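PDB 1PDU: nuclear hormone receptor HR38 from Drosophila melanogaster, which is an orphan nuclear receptor that mediates an atypical ecdysteroid signalling pathway, probably by regulating transcription. Local coordinates for residues Pro78-Leu83 against His162-Pro167. Sequence-based numbering, arbitrary orientation.
Sequences PEDQEL and HGLREP
The start of helix 78-100, residues 78-83, meets the irregular loop 162-167 most closely at D80 and L164, whose CA atoms lie 5.6 Å apart. The carboxylate of D80 grips two successive backbone amides, one with each oxygen. OD1 takes the N-H of R165 on its syn lone pair in a nearly straight bond of 2.6 Å (165° at the hydrogen). OD2 receives E166 N at 3.1 Å, again from the syn side but 22° out of the carboxylate plane. CB of D80 already points toward the loop, and chi1 (-69°) sets CG anti to the carbonyl carbon. In the helical fold of the nuclear receptor ligand-binding domain, this surface contact ties the N-terminal end of helix 78-100 to the connection between helices 146-157 and 167-187, where E166 is the N-cap residue of the latter. The like charges D80 OD2 and E166 OE2 lie 4.5 Å apart. L77, just before the helix, touches the side chains of R165 and E166. L164 CD2 lies against the D80 carboxylate, 3.4 Å from OD1, the two side chains crossing at a slant. One turn beyond D80, the CD2 methyl of L83 presses on the loop backbone, 3.3 Å from G163 C, and also meets CD2 of L164 at 4.0 Å.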
ATOM      1  N   PRO A  78     -11.345  17.408   5.805  1.00 48.11           N
ATOM      2  CA  PRO A  78     -10.569  16.557   6.716  1.00 48.78           C
ATOM      3  C   PRO A  78     -11.274  15.230   7.007  1.00 48.41           C
ATOM      4  O   PRO A  78     -10.631  14.213   7.252  1.00 48.14           O
ATOM      5  CB  PRO A  78     -10.429  17.430   7.959  1.00 48.60           C
ATOM      6  CG  PRO A  78     -10.385  18.811   7.374  1.00 48.39           C
ATOM      7  CD  PRO A  78     -11.507  18.760   6.367  1.00 48.03           C
ATOM      8  N   GLU A  79     -12.600  15.259   6.971  1.00 48.89           N
ATOM      9  CA  GLU A  79     -13.417  14.078   7.221  1.00 49.43           C
ATOM     10  C   GLU A  79     -13.243  13.075   6.083  1.00 48.47           C
ATOM     11  O   GLU A  79     -13.159  11.871   6.323  1.00 48.84           O
ATOM     12  CB  GLU A  79     -14.887  14.483   7.337  1.00 52.46           C
ATOM     13  CG  GLU A  79     -15.099  15.706   8.219  1.00 58.55           C
ATOM     14  CD  GLU A  79     -16.563  15.978   8.531  1.00 61.79           C
ATOM     15  OE1 GLU A  79     -16.825  16.685   9.538  1.00 62.59           O
ATOM     16  OE2 GLU A  79     -17.441  15.493   7.772  1.00 62.97           O
ATOM     17  N   ASP A  80     -13.191  13.571   4.848  1.00 46.57           N
ATOM     18  CA  ASP A  80     -13.016  12.696   3.696  1.00 45.76           C
ATOM     19  C   ASP A  80     -11.584  12.165   3.624  1.00 44.55           C
ATOM     20  O   ASP A  80     -11.363  11.015   3.250  1.00 44.00           O
ATOM     21  CB  ASP A  80     -13.392  13.425   2.404  1.00 46.58           C
ATOM     22  CG  ASP A  80     -14.891  13.704   2.305  1.00 48.42           C
ATOM     23  OD1 ASP A  80     -15.690  12.985   2.951  1.00 48.22           O
ATOM     24  OD2 ASP A  80     -15.274  14.637   1.570  1.00 50.34           O
ATOM     25  N   GLN A  81     -10.619  13.004   3.990  1.00 43.04           N
ATOM     26  CA  GLN A  81      -9.219  12.599   4.012  1.00 42.27           C
ATOM     27  C   GLN A  81      -9.094  11.391   4.941  1.00 42.03           C
ATOM     28  O   GLN A  81      -8.514  10.367   4.581  1.00 41.63           O
ATOM     29  CB  GLN A  81      -8.340  13.720   4.563  1.00 41.08           C
ATOM     30  CG  GLN A  81      -8.075  14.866   3.616  1.00 42.36           C
ATOM     31  CD  GLN A  81      -7.325  16.006   4.291  1.00 42.62           C
ATOM     32  OE1 GLN A  81      -6.364  15.783   5.025  1.00 43.56           O
ATOM     33  NE2 GLN A  81      -7.761  17.230   4.040  1.00 42.49           N
ATOM     34  N   GLU A  82      -9.643  11.536   6.142  1.00 41.48           N
ATOM     35  CA  GLU A  82      -9.604  10.493   7.152  1.00 40.99           C
ATOM     36  C   GLU A  82     -10.311   9.229   6.666  1.00 39.62           C
ATOM     37  O   GLU A  82      -9.778   8.126   6.763  1.00 39.83           O
ATOM     38  CB  GLU A  82     -10.263  11.007   8.436  1.00 43.90           C
ATOM     39  CG  GLU A  82     -10.240  10.035   9.607  1.00 48.59           C
ATOM     40  CD  GLU A  82     -11.125  10.490  10.764  1.00 52.04           C
ATOM     41  OE1 GLU A  82     -11.246   9.732  11.762  1.00 52.90           O
ATOM     42  OE2 GLU A  82     -11.702  11.604  10.669  1.00 52.91           O
ATOM     43  N   LEU A  83     -11.516   9.389   6.139  1.00 37.39           N
ATOM     44  CA  LEU A  83     -12.253   8.242   5.657  1.00 35.28           C
ATOM     45  C   LEU A  83     -11.473   7.541   4.550  1.00 34.33           C
ATOM     46  O   LEU A  83     -11.280   6.327   4.595  1.00 34.37           O
ATOM     47  CB  LEU A  83     -13.621   8.669   5.146  1.00 34.12           C
ATOM     48  CG  LEU A  83     -14.498   7.534   4.620  1.00 34.56           C
ATOM     49  CD1 LEU A  83     -14.603   6.450   5.680  1.00 35.14           C
ATOM     50  CD2 LEU A  83     -15.881   8.063   4.257  1.00 33.81           C
ATOM     51  N   HIS A 162     -17.927   4.564   0.853  1.00 43.28           N
ATOM     52  CA  HIS A 162     -19.215   4.908   1.420  1.00 43.86           C
ATOM     53  C   HIS A 162     -18.997   5.851   2.595  1.00 43.28           C
ATOM     54  O   HIS A 162     -18.090   5.653   3.403  1.00 41.71           O
ATOM     55  CB  HIS A 162     -19.955   3.640   1.867  1.00 45.26           C
ATOM     56  CG  HIS A 162     -20.306   2.721   0.736  1.00 46.64           C
ATOM     57  ND1 HIS A 162     -21.006   3.142  -0.375  1.00 46.05           N
ATOM     58  CD2 HIS A 162     -20.038   1.407   0.536  1.00 47.43           C
ATOM     59  CE1 HIS A 162     -21.153   2.130  -1.212  1.00 46.23           C
ATOM     60  NE2 HIS A 162     -20.575   1.065  -0.684  1.00 47.28           N
ATOM     61  N   GLY A 163     -19.816   6.895   2.669  1.00 43.81           N
ATOM     62  CA  GLY A 163     -19.700   7.846   3.759  1.00 43.79           C
ATOM     63  C   GLY A 163     -18.937   9.124   3.461  1.00 44.20           C
ATOM     64  O   GLY A 163     -18.706   9.927   4.368  1.00 44.79           O
ATOM     65  N   LEU A 164     -18.531   9.325   2.212  1.00 43.61           N
ATOM     66  CA  LEU A 164     -17.808  10.541   1.862  1.00 44.16           C
ATOM     67  C   LEU A 164     -18.740  11.749   1.858  1.00 45.75           C
ATOM     68  O   LEU A 164     -19.879  11.662   1.396  1.00 46.25           O
ATOM     69  CB  LEU A 164     -17.166  10.403   0.487  1.00 42.19           C
ATOM     70  CG  LEU A 164     -15.910   9.542   0.400  1.00 41.82           C
ATOM     71  CD1 LEU A 164     -15.606   9.233  -1.075  1.00 40.65           C
ATOM     72  CD2 LEU A 164     -14.747  10.266   1.077  1.00 39.67           C
ATOM     73  N   ARG A 165     -18.254  12.875   2.371  1.00 47.17           N
ATOM     74  CA  ARG A 165     -19.049  14.097   2.403  1.00 48.16           C
ATOM     75  C   ARG A 165     -19.144  14.700   0.996  1.00 48.92           C
ATOM     76  O   ARG A 165     -20.199  15.192   0.595  1.00 49.64           O
ATOM     77  CB  ARG A 165     -18.419  15.113   3.351  1.00 48.70           C
ATOM     78  CG  ARG A 165     -19.174  16.429   3.455  1.00 49.91           C
ATOM     79  CD  ARG A 165     -20.430  16.305   4.319  1.00 51.61           C
ATOM     80  NE  ARG A 165     -21.033  17.614   4.547  1.00 51.02           N
ATOM     81  CZ  ARG A 165     -21.640  18.334   3.609  1.00 51.94           C
ATOM     82  NH1 ARG A 165     -21.747  17.875   2.364  1.00 49.79           N
ATOM     83  NH2 ARG A 165     -22.108  19.539   3.908  1.00 51.85           N
ATOM     84  N   GLU A 166     -18.043  14.659   0.251  1.00 47.72           N
ATOM     85  CA  GLU A 166     -18.025  15.203  -1.106  1.00 48.35           C
ATOM     86  C   GLU A 166     -17.548  14.145  -2.096  1.00 48.35           C
ATOM     87  O   GLU A 166     -16.472  14.267  -2.680  1.00 49.49           O
ATOM     88  CB  GLU A 166     -17.095  16.422  -1.192  1.00 48.15           C
ATOM     89  CG  GLU A 166     -17.481  17.601  -0.311  1.00 48.03           C
ATOM     90  CD  GLU A 166     -16.599  18.813  -0.557  1.00 48.56           C
ATOM     91  OE1 GLU A 166     -16.959  19.666  -1.398  1.00 49.89           O
ATOM     92  OE2 GLU A 166     -15.533  18.906   0.081  1.00 48.40           O
ATOM     93  N   PRO A 167     -18.356  13.104  -2.321  1.00 47.99           N
ATOM     94  CA  PRO A 167     -17.970  12.042  -3.252  1.00 48.20           C
ATOM     95  C   PRO A 167     -17.558  12.559  -4.627  1.00 48.47           C
ATOM     96  O   PRO A 167     -16.578  12.090  -5.211  1.00 47.58           O
ATOM     97  CB  PRO A 167     -19.218  11.170  -3.308  1.00 48.44           C
ATOM     98  CG  PRO A 167     -20.323  12.183  -3.127  1.00 49.27           C
ATOM     99  CD  PRO A 167     -19.787  13.013  -1.985  1.00 48.30           C
TER
HETATM  100  O   HOH W   1     -13.942  16.474   0.711  1.00 48.18           O